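Local structure of fatty acid synthase 1, isoform A (Drosophila melanogaster, 6FN6) at residues Tyr1055-Ser1060 against Pro1094-Gln1099. The protein probably builds long-chain saturated fatty acids from acetyl-CoA and malonyl-CoA with NADPH, this chain being its modifying region of dehydratase, enoylreductase and ketoreductase. Residues are numbered along the deposited sequence; the frame is centred on the assembly and turned at random.
Sequences YFICFS and PGTAIQ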
loop_
_atom_site.group_PDB
_atom_site.type_symbol
_atom_site.label_atom_id
_atom_site.label_comp_id
_atom_site.label_asym_id
_atom_site.label_seq_id
_atom_site.Cartn_x
_atom_site.Cartn_y
_atom_site.Cartn_z
ATOM N N TYR A 1055 33.420 34.802 35.199
ATOM C CA TYR A 1055 34.565 34.222 34.502
ATOM C C TYR A 1055 35.424 35.264 33.797
ATOM O O TYR A 1055 34.921 36.222 33.212
ATOM C CB TYR A 1055 34.095 33.174 33.485
ATOM C CG TYR A 1055 33.133 32.177 34.077
ATOM C CD1 TYR A 1055 33.561 31.248 35.014
ATOM C CD2 TYR A 1055 31.794 32.177 33.718
ATOM C CE1 TYR A 1055 32.689 30.343 35.572
ATOM C CE2 TYR A 1055 30.909 31.271 34.271
ATOM C CZ TYR A 1055 31.365 30.357 35.198
ATOM O OH TYR A 1055 30.497 29.453 35.761
ATOM N N PHE A 1056 36.733 35.051 33.873
ATOM C CA PHE A 1056 37.715 35.844 33.152
ATOM C C PHE A 1056 38.745 34.866 32.618
ATOM O O PHE A 1056 39.676 34.481 33.328
ATOM C CB PHE A 1056 38.367 36.893 34.056
ATOM C CG PHE A 1056 39.208 37.899 33.315
ATOM C CD1 PHE A 1056 40.503 37.591 32.931
ATOM C CD2 PHE A 1056 38.714 39.159 33.023
ATOM C CE1 PHE A 1056 41.283 38.515 32.255
ATOM C CE2 PHE A 1056 39.491 40.087 32.349
ATOM C CZ PHE A 1056 40.778 39.762 31.966
ATOM N N ILE A 1057 38.562 34.449 31.370
ATOM C CA ILE A 1057 39.337 33.351 30.807
ATOM C C ILE A 1057 40.172 33.830 29.623
ATOM O O ILE A 1057 39.706 34.610 28.797
ATOM C CB ILE A 1057 38.410 32.183 30.403
ATOM C CG1 ILE A 1057 37.620 31.712 31.628
ATOM C CG2 ILE A 1057 39.216 31.037 29.794
ATOM C CD1 ILE A 1057 36.589 30.654 31.347
ATOM N N CYS A 1058 41.413 33.354 29.566
ATOM C CA CYS A 1058 42.331 33.663 28.476
ATOM C C CYS A 1058 42.768 32.379 27.772
ATOM O O CYS A 1058 43.403 31.522 28.386
ATOM C CB CYS A 1058 43.560 34.411 29.003
ATOM S SG CYS A 1058 43.211 35.952 29.893
ATOM N N PHE A 1059 42.424 32.242 26.493
ATOM C CA PHE A 1059 42.823 31.068 25.713
ATOM C C PHE A 1059 44.077 31.322 24.878
ATOM O O PHE A 1059 44.319 32.443 24.429
ATOM C CB PHE A 1059 41.684 30.625 24.791
ATOM C CG PHE A 1059 40.464 30.150 25.520
ATOM C CD1 PHE A 1059 40.351 28.826 25.912
ATOM C CD2 PHE A 1059 39.432 31.022 25.818
ATOM C CE1 PHE A 1059 39.233 28.381 26.587
ATOM C CE2 PHE A 1059 38.310 30.582 26.493
ATOM C CZ PHE A 1059 38.210 29.259 26.878
ATOM N N SER A 1060 44.862 30.269 24.669
ATOM C CA SER A 1060 46.084 30.355 23.874
ATOM C C SER A 1060 46.743 28.984 23.735
ATOM O O SER A 1060 46.305 28.011 24.346
ATOM C CB SER A 1060 47.068 31.343 24.503
ATOM O OG SER A 1060 47.325 31.010 25.856
ATOM N N PRO A 1094 37.724 36.152 39.654
ATOM C CA PRO A 1094 37.855 34.977 38.790
ATOM C C PRO A 1094 38.949 35.178 37.755
ATOM O O PRO A 1094 39.050 36.260 37.176
ATOM C CB PRO A 1094 36.485 34.868 38.111
ATOM C CG PRO A 1094 35.560 35.701 38.924
ATOM C CD PRO A 1094 36.395 36.777 39.546
ATOM N N GLY A 1095 39.756 34.152 37.521
ATOM C CA GLY A 1095 40.806 34.240 36.528
ATOM C C GLY A 1095 41.339 32.876 36.175
ATOM O O GLY A 1095 41.778 32.127 37.045
ATOM N N THR A 1096 41.328 32.571 34.884
ATOM C CA THR A 1096 41.721 31.258 34.407
ATOM C C THR A 1096 42.449 31.392 33.086
ATOM O O THR A 1096 41.942 32.007 32.150
ATOM C CB THR A 1096 40.498 30.329 34.208
ATOM O OG1 THR A 1096 39.619 30.427 35.334
ATOM C CG2 THR A 1096 40.947 28.884 34.040
ATOM N N ALA A 1097 43.645 30.826 33.018
ATOM C CA ALA A 1097 44.386 30.771 31.771
ATOM C C ALA A 1097 44.310 29.350 31.232
ATOM O O ALA A 1097 44.640 28.395 31.937
ATOM C CB ALA A 1097 45.825 31.199 31.979
ATOM N N ILE A 1098 43.856 29.215 29.987
ATOM C CA ILE A 1098 43.717 27.911 29.354
ATOM C C ILE A 1098 44.744 27.801 28.238
ATOM O O ILE A 1098 44.766 28.620 27.322
ATOM C CB ILE A 1098 42.287 27.697 28.813
ATOM C CG1 ILE A 1098 41.247 27.928 29.913
ATOM C CG2 ILE A 1098 42.134 26.300 28.225
ATOM C CD1 ILE A 1098 41.381 27.005 31.109
ATOM N N GLN A 1099 45.590 26.781 28.324
ATOM C CA GLN A 1099 46.638 26.558 27.334
ATOM C C GLN A 1099 46.532 25.179 26.693
ATOM O O GLN A 1099 46.339 24.177 27.382
ATOM C CB GLN A 1099 48.017 26.730 27.972
ATOM C CG GLN A 1099 48.353 28.169 28.299
ATOM C CD GLN A 1099 49.690 28.311 28.991
ATOM O OE1 GLN A 1099 50.373 27.320 29.255
ATOM N NE2 GLN A 1099 50.072 29.546 29.291
HETATM O O HOH W 1 37.766 32.323 35.314
#
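Ile-1098 meets two side chains of strand 1055-1060 on one face of the sheet: its CG1 lies 3.7 Å from Ile-1057 CG2, and its CB 3.7 Å from Phe-1059 CD1. Phe-1059 runs alongside Ile-1098, its CG anti to the carbonyl carbon (chi1 -64°), and its ring atoms CD1 and CE1 lie against CB and the two branches of the isoleucine. An alanine in place of Phe-1059 would probably open a gap beside Ile-1098 and leave Phe-936 without the ring it meets. Thr-1096 sits beside Ile-1057, pointing the same way, and its OG1 shares a water with Phe-1056 N.

Parallel pairing sets this register. Phe-1056 O accepts from Thr-1096 N, Thr-1096 O from Cys-1058 N, and Cys-1058 O from Ile-1098 N at 2.8 Å, the last nearly straight, with an N-H...O angle of 171°; Ser-1060 N to Ile-1098 O is weak. On the reverse face, Ser-1060 OG bonds Asn-1078 and Gln-1099 NE2 bonds Glu-1082, both on helix 1072-1090, the connection in this beta-alpha-beta crossover of the Rossmann-type ketoreductase domain. That helix covers the Cys-1058 face, helix 1144-1154 packs over Ile-1057, Phe-1059 and Ile-1098, and strands 1005-1011 and 1162-1168 flank the pair.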